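Side-chain contact in type II restriction enzyme ngomi (Neisseria gonorrhoeae, PDB 1FIU), which recognises the double-stranded DNA sequence 5'-GCCGGC-3' and cleaves it after the first G, acting as a homotetramer with two magnesium ions per subunit: residues 10-15 and 67-72. Sequence-based numbering, arbitrary orientation.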
ATOM      1  N   ARG I  10      30.301   8.777  21.733  1.00 21.58           N
ATOM      2  CA  ARG I  10      30.449   9.222  23.122  1.00 24.65           C
ATOM      3  C   ARG I  10      30.051  10.681  23.274  1.00 22.31           C
ATOM      4  O   ARG I  10      29.441  11.068  24.261  1.00 26.37           O
ATOM      5  CB  ARG I  10      31.893   8.985  23.595  1.00 26.65           C
ATOM      6  CG  ARG I  10      32.218   7.505  23.585  1.00 35.91           C
ATOM      7  CD  ARG I  10      33.603   7.146  24.116  1.00 42.20           C
ATOM      8  NE  ARG I  10      33.823   5.702  24.009  1.00 44.94           N
ATOM      9  CZ  ARG I  10      34.827   5.049  24.586  1.00 49.08           C
ATOM     10  NH1 ARG I  10      35.716   5.706  25.322  1.00 50.12           N
ATOM     11  NH2 ARG I  10      34.946   3.735  24.424  1.00 51.54           N
ATOM     12  N   ILE I  11      30.377  11.499  22.281  1.00 22.25           N
ATOM     13  CA  ILE I  11      30.010  12.901  22.312  1.00 23.19           C
ATOM     14  C   ILE I  11      28.486  13.026  22.310  1.00 21.83           C
ATOM     15  O   ILE I  11      27.920  13.880  22.986  1.00 22.15           O
ATOM     16  CB  ILE I  11      30.621  13.642  21.091  1.00 23.30           C
ATOM     17  CG1 ILE I  11      32.142  13.763  21.280  1.00 25.36           C
ATOM     18  CG2 ILE I  11      29.971  15.004  20.907  1.00 23.74           C
ATOM     19  CD1 ILE I  11      32.884  14.267  20.048  1.00 28.62           C
ATOM     20  N   PHE I  12      27.829  12.175  21.529  1.00 20.13           N
ATOM     21  CA  PHE I  12      26.372  12.146  21.435  1.00 18.90           C
ATOM     22  C   PHE I  12      25.787  11.860  22.844  1.00 18.62           C
ATOM     23  O   PHE I  12      24.905  12.570  23.324  1.00 20.95           O
ATOM     24  CB  PHE I  12      26.011  11.060  20.404  1.00 19.97           C
ATOM     25  CG  PHE I  12      24.575  10.603  20.428  1.00 18.37           C
ATOM     26  CD1 PHE I  12      23.556  11.377  19.877  1.00 18.00           C
ATOM     27  CD2 PHE I  12      24.261   9.345  20.930  1.00 19.62           C
ATOM     28  CE1 PHE I  12      22.236  10.909  19.823  1.00 18.29           C
ATOM     29  CE2 PHE I  12      22.935   8.857  20.881  1.00 18.28           C
ATOM     30  CZ  PHE I  12      21.934   9.647  20.325  1.00 20.21           C
ATOM     31  N   HIS I  13      26.306  10.829  23.510  1.00 19.53           N
ATOM     32  CA  HIS I  13      25.811  10.501  24.847  1.00 20.65           C
ATOM     33  C   HIS I  13      26.084  11.629  25.839  1.00 19.30           C
ATOM     34  O   HIS I  13      25.233  11.966  26.672  1.00 19.19           O
ATOM     35  CB  HIS I  13      26.456   9.208  25.340  1.00 19.62           C
ATOM     36  CG  HIS I  13      25.932   7.982  24.666  1.00 21.01           C
ATOM     37  ND1 HIS I  13      26.646   6.806  24.596  1.00 22.47           N
ATOM     38  CD2 HIS I  13      24.752   7.748  24.046  1.00 18.99           C
ATOM     39  CE1 HIS I  13      25.929   5.898  23.956  1.00 21.55           C
ATOM     40  NE2 HIS I  13      24.774   6.444  23.614  1.00 18.31           N
ATOM     41  N   LYS I  14      27.267  12.226  25.737  1.00 22.29           N
ATOM     42  CA  LYS I  14      27.634  13.308  26.644  1.00 24.62           C
ATOM     43  C   LYS I  14      26.692  14.502  26.538  1.00 23.79           C
ATOM     44  O   LYS I  14      26.384  15.141  27.540  1.00 24.09           O
ATOM     45  CB  LYS I  14      29.081  13.737  26.397  1.00 25.47           C
ATOM     46  CG  LYS I  14      29.631  14.712  27.422  1.00 36.20           C
ATOM     47  CD  LYS I  14      31.126  14.935  27.207  1.00 40.96           C
ATOM     48  CE  LYS I  14      31.713  15.876  28.261  1.00 46.42           C
ATOM     49  NZ  LYS I  14      31.223  17.280  28.112  1.00 47.83           N
ATOM     50  N   LYS I  15      26.223  14.819  25.334  1.00 21.65           N
ATOM     51  CA  LYS I  15      25.293  15.925  25.190  1.00 21.85           C
ATOM     52  C   LYS I  15      23.969  15.610  25.888  1.00 19.22           C
ATOM     53  O   LYS I  15      23.326  16.490  26.476  1.00 21.31           O
ATOM     54  CB  LYS I  15      25.041  16.210  23.706  1.00 21.85           C
ATOM     55  CG  LYS I  15      26.274  16.715  22.974  1.00 22.78           C
ATOM     56  CD  LYS I  15      25.930  17.018  21.505  1.00 22.12           C
ATOM     57  CE  LYS I  15      27.136  17.561  20.748  1.00 28.47           C
ATOM     58  NZ  LYS I  15      26.809  17.737  19.290  1.00 28.38           N
ATOM     59  N   ASN I  67      12.305  17.607  21.780  1.00 16.94           N
ATOM     60  CA  ASN I  67      13.044  18.555  20.933  1.00 18.47           C
ATOM     61  C   ASN I  67      14.568  18.428  21.054  1.00 19.82           C
ATOM     62  O   ASN I  67      15.299  18.439  20.050  1.00 19.43           O
ATOM     63  CB  ASN I  67      12.602  19.983  21.286  1.00 18.01           C
ATOM     64  CG  ASN I  67      13.365  21.036  20.509  1.00 22.98           C
ATOM     65  OD1 ASN I  67      14.155  21.788  21.084  1.00 30.12           O
ATOM     66  ND2 ASN I  67      13.140  21.087  19.200  1.00 24.12           N
ATOM     67  N   ALA I  68      15.063  18.293  22.283  1.00 18.93           N
ATOM     68  CA  ALA I  68      16.496  18.186  22.498  1.00 19.19           C
ATOM     69  C   ALA I  68      17.059  16.920  21.884  1.00 19.07           C
ATOM     70  O   ALA I  68      18.162  16.925  21.343  1.00 17.62           O
ATOM     71  CB  ALA I  68      16.822  18.255  24.018  1.00 19.91           C
ATOM     72  N   PHE I  69      16.297  15.828  21.944  1.00 18.75           N
ATOM     73  CA  PHE I  69      16.765  14.563  21.384  1.00 19.43           C
ATOM     74  C   PHE I  69      16.897  14.720  19.862  1.00 17.81           C
ATOM     75  O   PHE I  69      17.849  14.223  19.271  1.00 18.74           O
ATOM     76  CB  PHE I  69      15.789  13.415  21.750  1.00 18.63           C
ATOM     77  CG  PHE I  69      16.264  12.037  21.316  1.00 17.91           C
ATOM     78  CD1 PHE I  69      17.496  11.529  21.741  1.00 17.20           C
ATOM     79  CD2 PHE I  69      15.455  11.246  20.487  1.00 19.51           C
ATOM     80  CE1 PHE I  69      17.921  10.265  21.357  1.00 16.58           C
ATOM     81  CE2 PHE I  69      15.880   9.959  20.098  1.00 17.83           C
ATOM     82  CZ  PHE I  69      17.115   9.471  20.535  1.00 15.59           C
ATOM     83  N   GLU I  70      15.945  15.416  19.239  1.00 16.23           N
ATOM     84  CA  GLU I  70      16.019  15.629  17.801  1.00 17.27           C
ATOM     85  C   GLU I  70      17.285  16.417  17.476  1.00 15.06           C
ATOM     86  O   GLU I  70      18.032  16.072  16.569  1.00 16.55           O
ATOM     87  CB  GLU I  70      14.817  16.430  17.281  1.00 17.93           C
ATOM     88  CG  GLU I  70      13.491  15.693  17.269  1.00 20.78           C
ATOM     89  CD  GLU I  70      12.334  16.566  16.804  1.00 22.91           C
ATOM     90  OE1 GLU I  70      12.581  17.730  16.405  1.00 22.63           O
ATOM     91  OE2 GLU I  70      11.176  16.085  16.826  1.00 22.46           O
ATOM     92  N   ALA I  71      17.511  17.499  18.219  1.00 17.30           N
ATOM     93  CA  ALA I  71      18.672  18.343  17.949  1.00 16.51           C
ATOM     94  C   ALA I  71      20.001  17.598  18.100  1.00 17.22           C
ATOM     95  O   ALA I  71      20.882  17.691  17.248  1.00 16.17           O
ATOM     96  CB  ALA I  71      18.647  19.570  18.871  1.00 18.72           C
ATOM     97  N   ILE I  72      20.138  16.842  19.188  1.00 17.66           N
ATOM     98  CA  ILE I  72      21.360  16.094  19.442  1.00 17.77           C
ATOM     99  C   ILE I  72      21.562  14.976  18.404  1.00 17.93           C
ATOM    100  O   ILE I  72      22.686  14.718  17.981  1.00 19.10           O
ATOM    101  CB  ILE I  72      21.336  15.576  20.892  1.00 16.94           C
ATOM    102  CG1 ILE I  72      21.447  16.802  21.817  1.00 20.76           C
ATOM    103  CG2 ILE I  72      22.455  14.599  21.133  1.00 22.41           C
ATOM    104  CD1 ILE I  72      21.162  16.537  23.300  1.00 20.41           C
TER
HETATM  105  O   HOH W   1      25.538  14.605  19.066  1.00 25.56           O
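Phe69 and Ile72, one helical turn apart, meet Phe12 and Lys15 in a nearly antiparallel helix pair of a PDDEXK-type nuclease, a worked example of how helix 4-18 is joined to a helix that packs beside the magnesium site. The axes of segments 10-15 and 67-72, on helices 4-18 and 62-81, approach to 10.7 Å, with their directions 158° apart, a spacing bridged by large side chains. Phe69 comes first: its CE1 lies 4.2 Å from Phe12 CZ, a glancing meeting of two rings. The same Phe69 ring packs edge-to-face on Trp188 and touches Cys186, a magnesium ligand, which puts Phe69 in the second shell of the metal site and Phe12 behind it. Ile72 follows and sends one branch to Phe12 and the other to Lys15. Ile72 CG2, anti to its own backbone N, lies 3.6 Å from Phe12 CD1. The other branch, with CG1 anti to the carbonyl carbon (chi1 -68°), carries Ile72 CD1 to 3.9 Å from Lys15 CB and 3.8 Å from Lys15 O. Lys15 thus offers its aliphatic root to Ile72, while its extended chain takes NZ to a salt bridge with Glu75, further along helix 62-81. Polar contact between the two segments runs through one water: it donates to Ile72 O at 3.1 Å, sits in plane at the edge of the Phe12 ring, and accepts a weak bond from Lys15 NZ at 3.4 Å.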